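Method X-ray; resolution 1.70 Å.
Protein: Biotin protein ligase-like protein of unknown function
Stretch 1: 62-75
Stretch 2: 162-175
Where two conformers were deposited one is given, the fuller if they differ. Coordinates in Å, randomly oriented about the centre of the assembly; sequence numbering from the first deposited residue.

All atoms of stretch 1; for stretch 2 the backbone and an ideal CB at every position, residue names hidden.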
# COMPACT_ATOMS: atom_id res chain seq x y z
N ALA A 62 -12.59 16.77 -7.93
CA ALA A 62 -12.62 16.83 -9.39
C ALA A 62 -11.64 15.85 -10.06
O ALA A 62 -12.01 15.09 -10.98
CB ALA A 62 -12.34 18.26 -9.84
N LYS A 63 -10.42 15.85 -9.53
CA LYS A 63 -9.33 15.00 -10.00
C LYS A 63 -9.32 13.59 -9.41
O LYS A 63 -8.74 12.66 -10.02
CB LYS A 63 -8.01 15.70 -9.74
CG LYS A 63 -7.97 17.03 -10.51
CD LYS A 63 -6.59 17.39 -10.97
CE LYS A 63 -6.65 18.60 -11.90
NZ LYS A 63 -7.21 18.27 -13.26
N ALA A 64 -9.92 13.43 -8.24
CA ALA A 64 -9.93 12.13 -7.55
C ALA A 64 -10.91 11.17 -8.22
O ALA A 64 -10.79 9.94 -8.07
CB ALA A 64 -10.30 12.31 -6.06
N MSE A 65 -11.90 11.73 -8.93
CA MSE A 65 -12.85 10.94 -9.72
C MSE A 65 -12.18 9.97 -10.72
O MSE A 65 -12.80 8.99 -11.10
CB MSE A 65 -13.81 11.85 -10.47
CG MSE A 65 -14.68 12.72 -9.62
SE MSE A 65 -15.60 11.71 -8.15
CE MSE A 65 -16.63 10.58 -9.14
N ALA A 66 -10.94 10.26 -11.14
CA ALA A 66 -10.16 9.36 -12.01
C ALA A 66 -10.01 7.96 -11.40
O ALA A 66 -9.65 7.00 -12.10
CB ALA A 66 -8.80 9.97 -12.32
N MSE A 67 -10.27 7.83 -10.11
CA MSE A 67 -10.17 6.51 -9.50
C MSE A 67 -11.19 5.53 -10.11
O MSE A 67 -10.95 4.31 -10.15
CB MSE A 67 -10.35 6.58 -7.97
CG MSE A 67 -9.22 7.35 -7.23
SE MSE A 67 -7.49 6.47 -7.44
CE MSE A 67 -6.87 7.70 -8.97
N LEU A 68 -12.34 6.04 -10.55
CA LEU A 68 -13.33 5.17 -11.23
C LEU A 68 -12.77 4.55 -12.54
O LEU A 68 -12.68 3.30 -12.64
CB LEU A 68 -14.66 5.88 -11.46
CG LEU A 68 -15.77 5.08 -12.14
CD1 LEU A 68 -16.06 3.84 -11.29
CD2 LEU A 68 -17.03 5.91 -12.29
N PRO A 69 -12.40 5.39 -13.54
CA PRO A 69 -11.75 4.79 -14.72
C PRO A 69 -10.51 3.95 -14.45
O PRO A 69 -10.33 2.88 -15.06
CB PRO A 69 -11.44 6.00 -15.61
CG PRO A 69 -11.81 7.19 -14.85
CD PRO A 69 -12.68 6.83 -13.74
N VAL A 70 -9.67 4.41 -13.54
CA VAL A 70 -8.52 3.64 -13.11
C VAL A 70 -8.90 2.24 -12.65
O VAL A 70 -8.27 1.28 -13.09
CB VAL A 70 -7.70 4.38 -12.04
CG1 VAL A 70 -6.71 3.41 -11.34
CG2 VAL A 70 -6.97 5.60 -12.60
N CYS A 71 -9.90 2.11 -11.78
CA CYS A 71 -10.29 0.78 -11.29
C CYS A 71 -11.05 -0.03 -12.35
O CYS A 71 -11.10 -1.26 -12.31
CB CYS A 71 -11.12 0.92 -10.02
SG CYS A 71 -10.08 1.51 -8.63
N GLY A 72 -11.65 0.65 -13.33
CA GLY A 72 -12.21 -0.01 -14.48
C GLY A 72 -11.16 -0.64 -15.35
O GLY A 72 -11.31 -1.78 -15.79
N VAL A 73 -10.08 0.09 -15.61
CA VAL A 73 -8.93 -0.46 -16.35
C VAL A 73 -8.34 -1.63 -15.57
O VAL A 73 -8.00 -2.69 -16.14
CB VAL A 73 -7.85 0.60 -16.60
CG1 VAL A 73 -6.64 -0.02 -17.28
CG2 VAL A 73 -8.38 1.77 -17.43
N GLY A 74 -8.22 -1.43 -14.26
CA GLY A 74 -7.79 -2.52 -13.38
C GLY A 74 -8.61 -3.80 -13.57
O GLY A 74 -8.05 -4.92 -13.68
N PHE A 75 -9.92 -3.65 -13.60
CA PHE A 75 -10.83 -4.78 -13.82
C PHE A 75 -10.70 -5.43 -15.19
O PHE A 75 -10.67 -6.66 -15.30
CB PHE A 75 -12.28 -4.37 -13.61
CG PHE A 75 -13.23 -5.49 -13.81
CD1 PHE A 75 -13.40 -6.44 -12.80
CD2 PHE A 75 -13.91 -5.67 -15.00
CE1 PHE A 75 -14.26 -7.50 -12.96
CE2 PHE A 75 -14.76 -6.76 -15.16
CZ PHE A 75 -14.92 -7.67 -14.14
N UNK A 162 -6.72 -10.44 -8.39
CA UNK A 162 -6.18 -9.83 -9.60
C UNK A 162 -6.67 -8.40 -9.78
O UNK A 162 -5.92 -7.53 -10.20
CB UNK A 162 -6.56 -10.67 -10.82
N UNK A 163 -7.93 -8.15 -9.44
CA UNK A 163 -8.48 -6.80 -9.54
C UNK A 163 -7.64 -5.89 -8.61
O UNK A 163 -7.11 -4.84 -9.01
CB UNK A 163 -9.96 -6.78 -9.16
N UNK A 164 -7.51 -6.32 -7.36
CA UNK A 164 -6.73 -5.54 -6.40
C UNK A 164 -5.32 -5.22 -6.90
O UNK A 164 -4.87 -4.05 -6.82
CB UNK A 164 -6.64 -6.30 -5.07
N UNK A 165 -4.62 -6.23 -7.41
CA UNK A 165 -3.28 -6.06 -7.92
C UNK A 165 -3.22 -5.12 -9.11
O UNK A 165 -2.39 -4.19 -9.15
CB UNK A 165 -2.70 -7.42 -8.31
N UNK A 166 -4.10 -5.31 -10.09
CA UNK A 166 -4.06 -4.40 -11.23
C UNK A 166 -4.53 -2.97 -10.91
O UNK A 166 -3.98 -2.01 -11.44
CB UNK A 166 -4.92 -4.97 -12.36
N UNK A 167 -5.53 -2.80 -10.03
CA UNK A 167 -5.87 -1.47 -9.55
C UNK A 167 -4.67 -0.78 -8.90
O UNK A 167 -4.41 0.39 -9.15
CB UNK A 167 -7.03 -1.55 -8.56
N UNK A 168 -3.96 -1.48 -8.04
CA UNK A 168 -2.81 -0.88 -7.41
C UNK A 168 -1.76 -0.47 -8.45
O UNK A 168 -1.21 0.60 -8.34
CB UNK A 168 -2.21 -1.85 -6.39
N UNK A 169 -1.52 -1.30 -9.45
CA UNK A 169 -0.55 -0.91 -10.49
C UNK A 169 -0.90 0.46 -11.12
O UNK A 169 -0.06 1.37 -11.17
CB UNK A 169 -0.50 -1.98 -11.58
N UNK A 170 -2.17 0.62 -11.52
CA UNK A 170 -2.62 1.85 -12.21
C UNK A 170 -2.74 3.04 -11.24
O UNK A 170 -2.50 4.21 -11.60
CB UNK A 170 -3.97 1.61 -12.89
N UNK A 171 -3.08 2.78 -9.98
CA UNK A 171 -3.19 3.86 -9.01
C UNK A 171 -1.80 4.37 -8.79
O UNK A 171 -1.59 5.57 -8.75
CB UNK A 171 -3.84 3.41 -7.70
N UNK A 172 -0.81 3.47 -8.71
CA UNK A 172 0.58 3.94 -8.53
C UNK A 172 1.05 4.76 -9.75
O UNK A 172 1.68 5.80 -9.60
CB UNK A 172 1.52 2.75 -8.31
N UNK A 173 0.68 4.36 -10.95
CA UNK A 173 1.06 5.12 -12.13
C UNK A 173 0.37 6.46 -12.20
O UNK A 173 0.95 7.46 -12.63
CB UNK A 173 0.75 4.32 -13.40
N UNK A 174 -0.90 6.50 -11.79
CA UNK A 174 -1.62 7.74 -11.71
C UNK A 174 -0.89 8.70 -10.75
O UNK A 174 -0.70 9.89 -11.05
CB UNK A 174 -3.06 7.49 -11.26
N UNK A 175 -0.48 8.19 -9.60
CA UNK A 175 0.23 8.97 -8.60
C UNK A 175 1.56 9.50 -9.12
O UNK A 175 2.00 10.58 -8.72
CB UNK A 175 0.46 8.12 -7.35

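Stretch 2 is one helix. It crosses helix 67-75 at 133° between N-to-C directions, with a closest axis approach of 7.8 Å.

Position 162 points sideways, with nothing of stretch 1 within 5.5 Å of its ideal CB. Many residues would suit. It is Ser-162.

Position 163 also points sideways. Its CB lies 5.0 Å from Phe-75 CD1, so a long side chain could reach stretch 1. An apolar or aromatic group would fit, and a donor could meet the carbonyl of Cys-71. The residue is Trp-163. Its NE1 donates to Cys-71 O at 3.1 Å, and its CD1 lies 3.7 Å from Phe-75 CB. The edge of the Phe-75 ring points toward the Trp-163 face in an offset arrangement.

Positions 164 and 165 find nothing of stretch 1 near their CB atoms and leave the choice open. They are Ala-164 and Arg-165.

Position 166 points toward stretch 1, with its CB 3.4 Å from Gly-74 O. Small or polar residues would suit, as would longer ones that turn aside. His-166 keeps CB 3.4 Å from Gly-74 O. Its ND1 donates back to Ser-162 O at 3.0 Å.

Position 167 is where the backbones come close: its CA is 4.4 Å from that of Gly-74. A small residue such as Ala, Ser or Cys is favoured. Cys-167 is found, with SG 3.8 Å from Cys-71 SG, too far for a disulfide. An ideal CB on Gly-74 would lie 2.6 Å from Cys-167 SG, a clash; glycine leaves that room.

Positions 168 and 169 have no neighbour in stretch 1 and fit many residues. They are Leu-168 and His-169.

Position 170 points toward stretch 1, its CB 3.6 Å from Val-70 CG1. Val-73 adds to the apolar surface, so a large apolar or aromatic residue suits. Trp-170 lays one ring face under Val-73 CG1, 3.8 Å from the five-membered ring centroid.

Position 171 points sideways, near Val-70 CG1 and Met-67 SE. Leu, Ile, Val or Met would fit. Ile-171 places CG1 3.9 Å from Val-70 CG1 and 4.1 Å from Met-67 SE.

Positions 172 and 173 have open choice with respect to stretch 1. They are Asn-172 and Arg-173.

Position 174 points toward stretch 1, with its CB 4.4 Å from Met-67 CE. A long apolar or aromatic residue could extend to Ala-66 and Lys-63. Trp-174 takes Met-67 CE over its face, 3.5 Å from the six-membered ring centroid. A water accepts from Trp-174 NE1 (3.1 Å) and donates to Lys-63 O (2.7 Å).

Position 175 points sideways, without a stretch 1 neighbour. It is Asp-175.

Stretch 2 162-175: SWARHCLHWINRWD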
# COMPACT_ATOMS: atom_id res chain seq x y z
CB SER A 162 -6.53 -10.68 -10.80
OG SER A 162 -5.79 -10.26 -11.91
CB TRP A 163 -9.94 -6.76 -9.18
CG TRP A 163 -10.55 -5.38 -9.28
CD1 TRP A 163 -10.55 -4.55 -10.38
CD2 TRP A 163 -11.29 -4.71 -8.27
NE1 TRP A 163 -11.23 -3.41 -10.10
CE2 TRP A 163 -11.70 -3.47 -8.81
CE3 TRP A 163 -11.62 -5.02 -6.95
CZ2 TRP A 163 -12.41 -2.52 -8.06
CZ3 TRP A 163 -12.34 -4.08 -6.19
CH2 TRP A 163 -12.74 -2.86 -6.76
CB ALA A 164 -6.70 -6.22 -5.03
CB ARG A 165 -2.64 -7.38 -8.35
CG ARG A 165 -1.92 -8.12 -7.28
CD ARG A 165 -0.98 -9.17 -7.85
NE ARG A 165 -1.60 -9.98 -8.91
CZ ARG A 165 -2.43 -11.02 -8.71
NH1 ARG A 165 -2.79 -11.40 -7.48
NH2 ARG A 165 -2.92 -11.67 -9.76
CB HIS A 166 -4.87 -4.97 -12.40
CG HIS A 166 -4.19 -6.06 -13.13
ND1 HIS A 166 -4.39 -7.38 -12.83
CD2 HIS A 166 -3.30 -6.03 -14.15
CE1 HIS A 166 -3.64 -8.13 -13.63
NE2 HIS A 166 -2.98 -7.33 -14.44
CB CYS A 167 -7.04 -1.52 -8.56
SG CYS A 167 -8.57 -1.87 -9.37
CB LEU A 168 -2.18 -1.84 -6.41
CG LEU A 168 -0.93 -1.40 -5.65
CD1 LEU A 168 -1.25 -0.24 -4.73
CD2 LEU A 168 -0.39 -2.64 -4.87
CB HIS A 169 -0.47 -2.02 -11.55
CG HIS A 169 0.29 -1.64 -12.77
ND1 HIS A 169 1.67 -1.71 -12.83
CD2 HIS A 169 -0.12 -1.17 -13.97
CE1 HIS A 169 2.07 -1.29 -14.02
NE2 HIS A 169 1.00 -0.97 -14.73
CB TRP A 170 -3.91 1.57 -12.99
CG TRP A 170 -3.67 0.77 -14.20
CD1 TRP A 170 -4.02 -0.52 -14.42
CD2 TRP A 170 -2.96 1.20 -15.36
NE1 TRP A 170 -3.60 -0.92 -15.66
CE2 TRP A 170 -2.95 0.12 -16.26
CE3 TRP A 170 -2.37 2.41 -15.74
CZ2 TRP A 170 -2.33 0.21 -17.52
CZ3 TRP A 170 -1.76 2.49 -16.99
CH2 TRP A 170 -1.74 1.39 -17.86
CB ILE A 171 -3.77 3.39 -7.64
CG1 ILE A 171 -5.26 3.08 -7.78
CG2 ILE A 171 -3.53 4.47 -6.57
CD1 ILE A 171 -5.86 2.20 -6.60
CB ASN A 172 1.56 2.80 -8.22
CG ASN A 172 1.39 2.25 -6.80
OD1 ASN A 172 1.04 2.99 -5.90
ND2 ASN A 172 1.65 0.96 -6.61
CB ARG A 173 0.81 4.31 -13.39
CG ARG A 173 1.73 3.10 -13.41
CD ARG A 173 1.57 2.33 -14.62
NE ARG A 173 2.22 3.00 -15.74
CZ ARG A 173 2.06 2.64 -17.00
NH1 ARG A 173 1.28 1.61 -17.30
NH2 ARG A 173 2.70 3.31 -17.96
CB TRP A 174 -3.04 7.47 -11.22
CG TRP A 174 -3.83 8.69 -10.94
CD1 TRP A 174 -4.57 9.42 -11.83
CD2 TRP A 174 -4.00 9.33 -9.67
NE1 TRP A 174 -5.18 10.46 -11.21
CE2 TRP A 174 -4.85 10.42 -9.87
CE3 TRP A 174 -3.52 9.06 -8.38
CZ2 TRP A 174 -5.22 11.28 -8.83
CZ3 TRP A 174 -3.89 9.90 -7.35
CH2 TRP A 174 -4.74 11.01 -7.59
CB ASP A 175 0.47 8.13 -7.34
CG ASP A 175 1.17 8.92 -6.24
OD1 ASP A 175 0.52 9.86 -5.72
OD2 ASP A 175 2.33 8.61 -5.90
O HOH W 1 -6.94 12.89 -11.96
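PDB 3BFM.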